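OmpA family protein (Klebsiella pneumoniae subsp. pneumoniae, PDB 7RJJ) probably ties the outer membrane to the cell wall, this piece of it being the OmpA-like peptidoglycan-binding domain, caught here with D-alanine in its pocket. Local coordinates at residues Val6-Met12 against Arg111-Val117; Ser13-Thr17 against Ala107-Val112; Ser33-Lys38 against Met75-Val81; Val47-Thr51 against Leu63-Ala68. All coordinates share one frame; numbering follows the deposited sequence. Where two conformers were deposited one is given.

Contact 1: residues Val6-Met12 against Arg111-Val117; sequences VIRLDSM and RVEISLV
Leu9 leans its isobutyl end obliquely against Ile114, CD1 coming within 3.6 Å of Ile114 CG2, while its other methyl, CD2, meets Leu116 CD1 with the two leucine side chains nearly at right angles. Further along, the selenomethionine Met12 carries on the same apolar face: its chain bends at the last torsion (chi3 -57°), which brings CE to 3.7 Å from Ile114 CD1. Branched and flexible apolar residues suit this face because it is covered by helices 27-38 and 57-77, with Ser33 touching both Leu9 and Met12.

The backbones run antiparallel. Ile7 and Leu116 form a hydrogen-bonded pair, Ile7 N to Leu116 O at 2.9 Å and Leu116 N to Ile7 O at 2.7 Å, and Leu9 N adds a nearly straight bond to Ile114 O. A separate bridge, shifted by one residue, joins Met12 to Val112 through two more bonds.

Polar side chains gather about Ser11. Its OG lies at the edge of the Arg111 guanidinium and 2.8 Å from Glu113 OE2, a weak hydrogen bond whose proton has another acceptor within reach. Arg111 NE donates to the same OE2 at 2.8 Å; the oxygen lies in the guanidinium plane and is met on its anti side, somewhat out of the carboxylate plane. Apolar packing thus secures one part of this edge pairing, whereas at Ser11 the salt bridge would be expected to stabilise the negative charge of Glu113 and helps fix its carboxylate beside the serine.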
# COMPACT_ATOMS: atom_id res chain seq x y z
N VAL A 6 16.95 -2.27 -1.47
CA VAL A 6 15.49 -2.01 -1.63
C VAL A 6 15.16 -0.84 -0.69
O VAL A 6 15.78 -0.77 0.38
CB VAL A 6 14.66 -3.26 -1.30
CG1 VAL A 6 13.18 -2.96 -1.12
CG2 VAL A 6 14.87 -4.34 -2.35
N ILE A 7 14.30 0.07 -1.13
CA ILE A 7 13.92 1.24 -0.28
C ILE A 7 12.50 0.99 0.23
O ILE A 7 11.62 0.80 -0.60
CB ILE A 7 14.03 2.56 -1.07
CG1 ILE A 7 15.43 2.77 -1.65
CG2 ILE A 7 13.58 3.75 -0.22
CD1 ILE A 7 16.54 2.75 -0.63
N ARG A 8 12.30 0.97 1.54
CA ARG A 8 10.94 0.76 2.09
C ARG A 8 10.36 2.12 2.47
O ARG A 8 11.03 2.85 3.21
CB ARG A 8 10.99 -0.24 3.25
CG ARG A 8 11.36 -1.63 2.78
CD ARG A 8 11.65 -2.66 3.85
NE ARG A 8 11.95 -3.91 3.17
CZ ARG A 8 13.12 -4.22 2.61
NH1 ARG A 8 13.27 -5.40 2.02
NH2 ARG A 8 14.13 -3.37 2.64
N LEU A 9 9.20 2.47 1.92
CA LEU A 9 8.58 3.76 2.27
C LEU A 9 7.81 3.57 3.57
O LEU A 9 7.62 2.43 3.96
CB LEU A 9 7.67 4.23 1.13
CG LEU A 9 8.35 4.30 -0.24
CD1 LEU A 9 7.44 4.97 -1.25
CD2 LEU A 9 9.68 5.03 -0.15
N ASP A 10 7.44 4.66 4.25
CA ASP A 10 6.67 4.50 5.52
C ASP A 10 5.30 3.89 5.20
O ASP A 10 4.76 4.20 4.14
CB ASP A 10 6.54 5.82 6.26
CG ASP A 10 7.84 6.31 6.88
OD1 ASP A 10 8.86 6.31 6.17
OD2 ASP A 10 7.83 6.62 8.08
N SER A 11 4.78 3.07 6.12
CA SER A 11 3.43 2.45 6.00
C SER A 11 2.37 3.54 5.91
O SER A 11 2.55 4.62 6.47
CB SER A 11 3.16 1.57 7.20
OG SER A 11 1.94 0.86 7.02
N MSE A 12 1.25 3.24 5.24
CA MSE A 12 0.16 4.19 5.07
C MSE A 12 -1.16 3.52 5.45
O MSE A 12 -1.71 2.73 4.69
CB MSE A 12 0.10 4.68 3.61
CG MSE A 12 1.22 5.64 3.22
SE MSE A 12 1.02 6.25 1.35
CE MSE A 12 1.00 4.53 0.42
N ARG A 111 -3.70 -1.19 5.87
CA ARG A 111 -2.70 -0.26 5.31
C ARG A 111 -2.08 -0.79 4.01
O ARG A 111 -2.35 -1.94 3.61
CB ARG A 111 -1.60 -0.14 6.35
CG ARG A 111 -0.73 -1.39 6.44
CD ARG A 111 0.13 -1.45 7.69
NE ARG A 111 1.16 -2.48 7.55
CZ ARG A 111 0.99 -3.76 7.83
NH1 ARG A 111 -0.18 -4.21 8.27
NH2 ARG A 111 2.00 -4.60 7.67
N VAL A 112 -1.24 0.05 3.41
CA VAL A 112 -0.43 -0.33 2.23
C VAL A 112 1.03 0.05 2.53
O VAL A 112 1.26 1.09 3.17
CB VAL A 112 -0.96 0.34 0.94
CG1 VAL A 112 0.12 0.43 -0.13
CG2 VAL A 112 -2.21 -0.35 0.43
N GLU A 113 1.95 -0.83 2.14
CA GLU A 113 3.41 -0.67 2.28
C GLU A 113 3.99 -0.61 0.86
O GLU A 113 3.49 -1.37 -0.00
CB GLU A 113 4.01 -1.88 3.01
CG GLU A 113 3.47 -2.13 4.41
CD GLU A 113 3.97 -1.19 5.50
OE1 GLU A 113 4.77 -0.27 5.18
OE2 GLU A 113 3.58 -1.42 6.68
N ILE A 114 4.94 0.28 0.62
CA ILE A 114 5.58 0.40 -0.73
C ILE A 114 7.08 0.12 -0.58
O ILE A 114 7.71 0.66 0.37
CB ILE A 114 5.30 1.77 -1.37
CG1 ILE A 114 3.80 1.97 -1.61
CG2 ILE A 114 6.09 1.95 -2.65
CD1 ILE A 114 3.42 3.36 -2.08
N SER A 115 7.60 -0.75 -1.44
CA SER A 115 9.06 -1.03 -1.47
C SER A 115 9.56 -0.70 -2.88
O SER A 115 8.87 -1.09 -3.84
CB SER A 115 9.35 -2.46 -1.13
OG SER A 115 8.90 -2.77 0.17
N LEU A 116 10.68 0.02 -2.98
CA LEU A 116 11.24 0.36 -4.32
C LEU A 116 12.40 -0.62 -4.60
O LEU A 116 13.32 -0.70 -3.78
CB LEU A 116 11.66 1.83 -4.35
CG LEU A 116 10.59 2.81 -3.84
CD1 LEU A 116 11.11 4.24 -3.86
CD2 LEU A 116 9.32 2.70 -4.65
N VAL A 117 12.30 -1.36 -5.70
CA VAL A 117 13.27 -2.44 -6.00
C VAL A 117 14.06 -2.05 -7.25
O VAL A 117 13.50 -1.91 -8.33
CB VAL A 117 12.55 -3.79 -6.17
CG1 VAL A 117 13.52 -4.92 -6.44
CG2 VAL A 117 11.66 -4.09 -4.97
O HOH W 1 3.75 3.09 1.81

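Contact 2: residues Ser13-Thr17 against Ala107-Val112; sequences SLFDT and ALNRRV. With DAL (D-alanine), chain C.
The Arg110 guanidinium lies between Thr17 OG1, over one face near the rim, and Ala107 CA, over the opposite face. At its edge, NE donates to Phe15 O at 2.8 Å, with the acceptor in the guanidinium plane. The bend at chi3 (-66°) turns NE to this carbonyl; CD, before the bend, lies 3.3 Å from the D-alanine O. Water 3 sits in the same plane, accepting from NH2 at 2.9 Å, while NH1 forms a salt bridge with Asp52. Arginine suits the place because NE, NH1 and NH2 can each take a different partner while its methylenes line the ligand.

The Phe15 ring presents its edge to Arg110 O and Arg111 CA, has Leu14 CB over one face, and brings CE2 to 3.8 Å from Val112 CG2. Ser13, small enough to approach the helix end, gives its hydroxyl proton to Leu108 O at 2.7 Å. Water 2 accepts from Phe15 N and lies within bonding distance of Ala107 O, among several acceptors.

The loop of Ser13-Thr17, on its way from strand 7-8 to helix 27-38, is thereby joined to the end of helix 103-109 and to strand 112-117; helix 57-77 adds Arg67, which touches both Phe15 and Arg110.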
# COMPACT_ATOMS: atom_id res chain seq x y z
N SER A 13 -1.65 3.83 6.66
CA SER A 13 -2.92 3.32 7.17
C SER A 13 -4.04 4.24 6.68
O SER A 13 -4.47 5.13 7.45
CB SER A 13 -2.86 3.23 8.68
OG SER A 13 -1.78 2.40 9.08
N LEU A 14 -4.55 3.97 5.47
CA LEU A 14 -5.52 4.86 4.76
C LEU A 14 -6.88 4.20 4.59
O LEU A 14 -7.61 4.66 3.68
CB LEU A 14 -4.97 5.15 3.35
CG LEU A 14 -3.51 5.58 3.23
CD1 LEU A 14 -3.12 5.71 1.76
CD2 LEU A 14 -3.25 6.86 3.98
N PHE A 15 -7.26 3.23 5.43
CA PHE A 15 -8.53 2.51 5.11
C PHE A 15 -9.40 2.20 6.32
O PHE A 15 -8.87 1.79 7.39
CB PHE A 15 -8.20 1.17 4.45
CG PHE A 15 -7.28 1.29 3.27
CD1 PHE A 15 -7.77 1.66 2.03
CD2 PHE A 15 -5.91 1.09 3.42
CE1 PHE A 15 -6.91 1.81 0.95
CE2 PHE A 15 -5.06 1.25 2.35
CZ PHE A 15 -5.56 1.60 1.11
N ASP A 16 -10.72 2.38 6.12
CA ASP A 16 -11.76 2.01 7.11
C ASP A 16 -12.09 0.53 6.89
O ASP A 16 -11.73 -0.00 5.79
CB ASP A 16 -13.02 2.87 6.99
CG ASP A 16 -12.84 4.35 7.42
OD1 ASP A 16 -12.07 4.64 8.35
OD2 ASP A 16 -13.44 5.20 6.73
N THR A 17 -12.72 -0.08 7.89
CA THR A 17 -13.11 -1.52 7.88
C THR A 17 -13.79 -1.89 6.56
O THR A 17 -14.65 -1.12 6.10
CB THR A 17 -14.03 -1.83 9.07
OG1 THR A 17 -13.30 -1.49 10.25
CG2 THR A 17 -14.48 -3.27 9.11
N ALA A 107 -6.87 -0.23 13.05
CA ALA A 107 -6.84 0.82 12.01
C ALA A 107 -5.43 0.91 11.41
O ALA A 107 -5.32 1.14 10.19
CB ALA A 107 -7.29 2.15 12.55
N LEU A 108 -4.40 0.73 12.25
CA LEU A 108 -3.00 0.78 11.75
C LEU A 108 -2.74 -0.40 10.80
O LEU A 108 -1.99 -0.20 9.82
CB LEU A 108 -2.02 0.76 12.93
CG LEU A 108 -1.83 2.10 13.66
CD1 LEU A 108 -1.05 1.91 14.94
CD2 LEU A 108 -1.15 3.12 12.77
N ASN A 109 -3.36 -1.55 11.06
CA ASN A 109 -3.13 -2.77 10.24
C ASN A 109 -3.77 -2.63 8.85
O ASN A 109 -3.25 -3.26 7.89
CB ASN A 109 -3.57 -4.03 10.98
CG ASN A 109 -2.67 -4.36 12.15
OD1 ASN A 109 -1.46 -4.13 12.09
ND2 ASN A 109 -3.24 -4.94 13.20
N ARG A 110 -4.87 -1.88 8.75
CA ARG A 110 -5.53 -1.64 7.44
C ARG A 110 -4.62 -0.67 6.69
O ARG A 110 -4.80 0.55 6.84
CB ARG A 110 -6.95 -1.09 7.66
CG ARG A 110 -7.83 -2.00 8.49
CD ARG A 110 -9.28 -1.54 8.55
NE ARG A 110 -9.50 -0.28 9.24
CZ ARG A 110 -9.87 -0.14 10.52
NH1 ARG A 110 -10.04 -1.21 11.29
NH2 ARG A 110 -10.05 1.06 11.04
N ARG A 111 -3.70 -1.19 5.87
CA ARG A 111 -2.70 -0.26 5.31
C ARG A 111 -2.08 -0.79 4.01
O ARG A 111 -2.35 -1.94 3.61
CB ARG A 111 -1.60 -0.14 6.35
CG ARG A 111 -0.73 -1.39 6.44
CD ARG A 111 0.13 -1.45 7.69
NE ARG A 111 1.16 -2.48 7.55
CZ ARG A 111 0.99 -3.76 7.83
NH1 ARG A 111 -0.18 -4.21 8.27
NH2 ARG A 111 2.00 -4.60 7.67
N VAL A 112 -1.24 0.05 3.41
CA VAL A 112 -0.43 -0.33 2.23
C VAL A 112 1.03 0.05 2.53
O VAL A 112 1.26 1.09 3.17
CB VAL A 112 -0.96 0.34 0.94
CG1 VAL A 112 0.12 0.43 -0.13
CG2 VAL A 112 -2.21 -0.35 0.43
N DAL C . -10.35 -7.20 8.14
CA DAL C . -11.16 -5.94 7.98
CB DAL C . -12.42 -6.24 7.21
C DAL C . -10.31 -4.87 7.29
O DAL C . -10.84 -3.88 6.79
OXT DAL C . -9.08 -4.94 7.23
O HOH W 2 -6.51 2.78 8.31
O HOH W 3 -10.24 3.67 9.77

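Contact 3: residues Ser33-Lys38 against Met75-Val81; sequences SLMDIK and MRDTGDV
Leu34 can be followed outward from helix 27-38 into the turn after helix 57-77. Its CB rests 3.9 Å from SE of the selenomethionine Met75. With CG anti to the backbone N (chi1 176°), the branch reaches forward to Gly79: CD2 lies 3.7 Å from Gly79 CA, and CD1 touches both that CA and Val81 CG2, the latter at 3.8 Å. Glycine suits this turn because a side chain there would run into the leucine methyl.

Met75 supplies the other apolar surface. It is bent at chi2 (-68°), which lays SE against both Leu34 CB and Ile37 CD1, the latter 3.9 Å away, and it ends with CE on Ser33 CB at 3.6 Å. A flexible, unbranched chain can thread past the branched Leu34 and Ile37; selenium here stands in for the sulfur. Val81 slides past Leu34 in the opposite direction and meets Ile37 at about a right angle.

On the solvent-facing side, Lys38 supplies the polar link. Its chain bends at chi2 and then runs extended, so that CE passes Val81 CG2 and NZ donates to Gly79 O at 2.7 Å, nearly in line with the carbonyl bond. The peptide oxygen of the turn is thus held by a cation whose last methylene, CE, also packs on Val81.

Ile37 and Val81 both reach Ile45 of strand 43-49. Two helices packed together over one face of a mixed sheet in this way are characteristic of the alpha/beta sandwich of OmpA-like domains.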
# COMPACT_ATOMS: atom_id res chain seq x y z
N SER A 33 4.63 9.58 -0.23
CA SER A 33 5.12 8.36 -0.93
C SER A 33 5.46 8.70 -2.38
O SER A 33 6.49 8.21 -2.87
CB SER A 33 4.12 7.25 -0.87
OG SER A 33 3.91 6.82 0.46
N LEU A 34 4.60 9.50 -3.01
CA LEU A 34 4.77 9.92 -4.42
C LEU A 34 6.13 10.59 -4.60
O LEU A 34 6.86 10.24 -5.53
CB LEU A 34 3.62 10.84 -4.82
CG LEU A 34 3.72 11.43 -6.23
CD1 LEU A 34 3.78 10.32 -7.27
CD2 LEU A 34 2.55 12.36 -6.51
N MSE A 35 6.47 11.53 -3.71
CA MSE A 35 7.73 12.24 -3.81
C MSE A 35 8.89 11.25 -3.72
O MSE A 35 9.84 11.32 -4.51
CB MSE A 35 7.79 13.36 -2.76
CG MSE A 35 7.36 14.70 -3.32
SE MSE A 35 6.81 15.98 -1.94
CE MSE A 35 6.25 15.15 -0.25
N ASP A 36 8.78 10.28 -2.79
CA ASP A 36 9.81 9.26 -2.64
C ASP A 36 9.92 8.45 -3.94
O ASP A 36 11.05 8.11 -4.33
CB ASP A 36 9.54 8.34 -1.45
CG ASP A 36 9.65 9.02 -0.09
OD1 ASP A 36 10.37 10.01 0.01
OD2 ASP A 36 9.01 8.54 0.86
N ILE A 37 8.78 8.16 -4.58
CA ILE A 37 8.75 7.41 -5.88
C ILE A 37 9.41 8.27 -6.98
O ILE A 37 10.22 7.70 -7.76
CB ILE A 37 7.31 7.00 -6.25
CG1 ILE A 37 6.84 5.83 -5.38
CG2 ILE A 37 7.19 6.68 -7.73
CD1 ILE A 37 5.35 5.60 -5.35
N LYS A 38 9.11 9.57 -7.00
CA LYS A 38 9.61 10.48 -8.06
C LYS A 38 11.14 10.60 -7.96
O LYS A 38 11.76 10.81 -9.01
CB LYS A 38 8.92 11.84 -7.98
CG LYS A 38 7.44 11.82 -8.33
CD LYS A 38 7.17 11.53 -9.78
CE LYS A 38 5.70 11.36 -10.08
NZ LYS A 38 5.45 11.33 -11.55
N MSE A 75 -1.36 6.68 -7.53
CA MSE A 75 -0.02 7.05 -7.94
C MSE A 75 0.05 7.21 -9.46
O MSE A 75 0.69 8.12 -9.97
CB MSE A 75 0.99 6.00 -7.49
CG MSE A 75 1.10 5.84 -6.00
SE MSE A 75 1.88 7.40 -5.13
CE MSE A 75 1.45 6.98 -3.27
N ARG A 76 -0.65 6.34 -10.18
CA ARG A 76 -0.60 6.37 -11.66
C ARG A 76 -1.44 7.53 -12.20
O ARG A 76 -0.92 8.29 -13.01
CB ARG A 76 -1.12 5.05 -12.22
CG ARG A 76 -1.29 4.98 -13.73
CD ARG A 76 -2.17 3.80 -14.07
NE ARG A 76 -3.53 3.95 -13.59
CZ ARG A 76 -4.35 2.95 -13.30
NH1 ARG A 76 -3.96 1.69 -13.43
NH2 ARG A 76 -5.57 3.22 -12.87
N ASP A 77 -2.66 7.66 -11.72
CA ASP A 77 -3.62 8.66 -12.29
C ASP A 77 -3.39 10.05 -11.68
O ASP A 77 -3.39 11.03 -12.46
CB ASP A 77 -5.06 8.16 -12.11
CG ASP A 77 -5.35 6.87 -12.87
OD1 ASP A 77 -4.58 6.54 -13.80
OD2 ASP A 77 -6.33 6.19 -12.52
N THR A 78 -3.22 10.15 -10.37
CA THR A 78 -3.00 11.47 -9.72
C THR A 78 -1.50 11.82 -9.71
O THR A 78 -1.19 13.02 -9.81
CB THR A 78 -3.60 11.47 -8.31
OG1 THR A 78 -4.99 11.20 -8.47
CG2 THR A 78 -3.42 12.79 -7.58
N GLY A 79 -0.62 10.81 -9.63
CA GLY A 79 0.84 11.04 -9.54
C GLY A 79 1.57 10.87 -10.87
O GLY A 79 2.84 11.09 -10.88
N ASP A 80 0.78 10.64 -11.96
CA ASP A 80 1.37 10.51 -13.33
C ASP A 80 2.57 9.55 -13.35
O ASP A 80 3.51 9.80 -14.12
CB ASP A 80 1.78 11.87 -13.90
CG ASP A 80 0.59 12.75 -14.25
OD1 ASP A 80 -0.27 12.96 -13.36
OD2 ASP A 80 0.52 13.19 -15.42
N VAL A 81 2.54 8.50 -12.52
CA VAL A 81 3.62 7.46 -12.55
C VAL A 81 3.22 6.43 -13.61
O VAL A 81 2.08 5.97 -13.61
CB VAL A 81 3.80 6.81 -11.16
CG1 VAL A 81 4.89 5.75 -11.17
CG2 VAL A 81 4.07 7.85 -10.08

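Contact 4: residues Val47-Thr51 against Leu63-Ala68; sequences VAGHT and LSLKRA. With DAL (D-alanine), chain C.
Ala68 sets its methyl against the strand backbone, CB lying 3.4 Å from Val47 O and close to Gly49 N, while Val47 CG1 packs on the same alanine. This is the strand-to-helix packing of a beta-alpha-beta unit made of strand 43-49, helix 57-77 and strand 86-90, within the OmpA-like fold. The axes of the short strand and helix segments approach to 6.2 Å at an angle of 143°, a closeness that small residues permit. Gly49 has no side chain to hold the helix off, and its CA lies only 3.1 Å from Ser64 O in a CA-H...O contact. Ser64 CB rests against the Gly49 carbonyl; its hydroxyl turns back within the helix to Gln61 O.

Further along the chain, Thr51 brings CG2 over the helix, near Ser64 N and Leu63 CG. Its side chain crosses Arg67 at about a right angle, and its CB meets the D-alanine OXT. Leu63 CD2 lies over one face of the Arg67 guanidinium, towards the rim, and also touches the ligand carboxylate, giving the pocket an apolar wall beside its charged one.

Arg67 is fully extended from CG to NE, which carries its charge from the helix to the ligand. NH2 donates to D-alanine O at 2.8 Å and is also bonded to Lys19 O; NH1 donates to OXT at 3.0 Å. Two N-H groups thus grip the two carboxylate oxygens, an apt use of arginine. The same NH1 is steadied by His50 O, which lies in the guanidinium plane 3.1 Å away and receives the bond on a lone pair.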
# COMPACT_ATOMS: atom_id res chain seq x y z
N VAL A 47 3.76 -2.59 -4.39
CA VAL A 47 2.67 -2.02 -3.54
C VAL A 47 1.97 -3.19 -2.84
O VAL A 47 1.34 -4.00 -3.53
CB VAL A 47 1.69 -1.18 -4.38
CG1 VAL A 47 0.71 -0.44 -3.48
CG2 VAL A 47 2.42 -0.20 -5.28
N ALA A 48 2.14 -3.30 -1.52
CA ALA A 48 1.60 -4.44 -0.74
C ALA A 48 0.47 -3.98 0.17
O ALA A 48 0.68 -3.02 0.98
CB ALA A 48 2.70 -5.09 0.05
N GLY A 49 -0.70 -4.61 0.02
CA GLY A 49 -1.86 -4.29 0.86
C GLY A 49 -1.95 -5.22 2.06
O GLY A 49 -1.47 -6.39 1.98
N HIS A 50 -2.60 -4.74 3.12
CA HIS A 50 -2.74 -5.50 4.38
C HIS A 50 -4.14 -5.26 4.96
O HIS A 50 -4.81 -4.28 4.54
CB HIS A 50 -1.69 -5.06 5.39
CG HIS A 50 -0.28 -5.27 4.95
ND1 HIS A 50 0.45 -6.36 5.34
CD2 HIS A 50 0.55 -4.50 4.21
CE1 HIS A 50 1.67 -6.29 4.84
NE2 HIS A 50 1.76 -5.15 4.12
N THR A 51 -4.53 -6.11 5.89
CA THR A 51 -5.85 -5.97 6.56
C THR A 51 -5.68 -6.24 8.05
O THR A 51 -4.60 -6.72 8.45
CB THR A 51 -6.86 -6.99 6.03
OG1 THR A 51 -6.50 -8.29 6.50
CG2 THR A 51 -6.93 -7.02 4.52
N LEU A 63 -9.31 -8.24 -0.23
CA LEU A 63 -9.35 -6.84 0.27
C LEU A 63 -7.95 -6.23 0.27
O LEU A 63 -7.82 -5.08 -0.20
CB LEU A 63 -9.93 -6.83 1.68
CG LEU A 63 -9.93 -5.48 2.38
CD1 LEU A 63 -10.61 -4.43 1.52
CD2 LEU A 63 -10.59 -5.56 3.75
N SER A 64 -6.95 -6.96 0.78
CA SER A 64 -5.56 -6.44 0.83
C SER A 64 -5.09 -6.09 -0.59
O SER A 64 -4.40 -5.08 -0.76
CB SER A 64 -4.63 -7.43 1.50
OG SER A 64 -4.35 -8.56 0.68
N LEU A 65 -5.48 -6.90 -1.56
CA LEU A 65 -5.03 -6.66 -2.96
C LEU A 65 -5.78 -5.44 -3.52
O LEU A 65 -5.14 -4.64 -4.22
CB LEU A 65 -5.28 -7.94 -3.75
CG LEU A 65 -4.53 -8.07 -5.07
CD1 LEU A 65 -3.02 -8.01 -4.86
CD2 LEU A 65 -4.94 -9.36 -5.74
N LYS A 66 -7.07 -5.29 -3.19
CA LYS A 66 -7.83 -4.11 -3.71
C LYS A 66 -7.23 -2.82 -3.12
O LYS A 66 -7.23 -1.79 -3.81
CB LYS A 66 -9.33 -4.21 -3.42
CG LYS A 66 -10.07 -5.29 -4.20
CD LYS A 66 -11.57 -5.17 -4.14
CE LYS A 66 -12.28 -6.16 -5.04
NZ LYS A 66 -13.75 -6.01 -4.99
N ARG A 67 -6.69 -2.90 -1.91
CA ARG A 67 -6.10 -1.70 -1.26
C ARG A 67 -4.82 -1.32 -2.00
O ARG A 67 -4.59 -0.12 -2.19
CB ARG A 67 -5.84 -1.96 0.22
CG ARG A 67 -7.12 -1.97 1.04
CD ARG A 67 -6.95 -2.43 2.48
NE ARG A 67 -8.20 -2.13 3.17
CZ ARG A 67 -8.55 -2.57 4.37
NH1 ARG A 67 -7.76 -3.38 5.07
NH2 ARG A 67 -9.72 -2.19 4.87
N ALA A 68 -4.02 -2.32 -2.35
CA ALA A 68 -2.77 -2.06 -3.10
C ALA A 68 -3.16 -1.47 -4.46
O ALA A 68 -2.54 -0.50 -4.87
CB ALA A 68 -1.98 -3.34 -3.25
N DAL C . -10.35 -7.20 8.14
CA DAL C . -11.16 -5.94 7.98
CB DAL C . -12.42 -6.24 7.21
C DAL C . -10.31 -4.87 7.29
O DAL C . -10.84 -3.88 6.79
OXT DAL C . -9.08 -4.94 7.23

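Overall arrangement
Contacts 2 and 4, with centres about 9 Å apart, both touch D-alanine: Arg110 and Thr17 come from contact 2, and Arg67, Thr51 and Leu63 from contact 4. Asp52, Val54, Asn60 and Gly18 complete the pocket. Contact 1 shares Arg111 and Val112 with contact 2 and continues the sheet away from the ligand; the side chain of Arg111 is about 9 Å from the bound D-alanine. Strand 112-117 of contact 1 neighbours strand 43-49 of contact 4, with Glu113 N 2.8 Å from Ala48 O. Contact 3 packs on contact 1 through Ser33 and Asp36. Its centre is about 20 Å from that of contact 2, on the opposite side of the chain's centre, yet helix 57-77 connects it with contact 4.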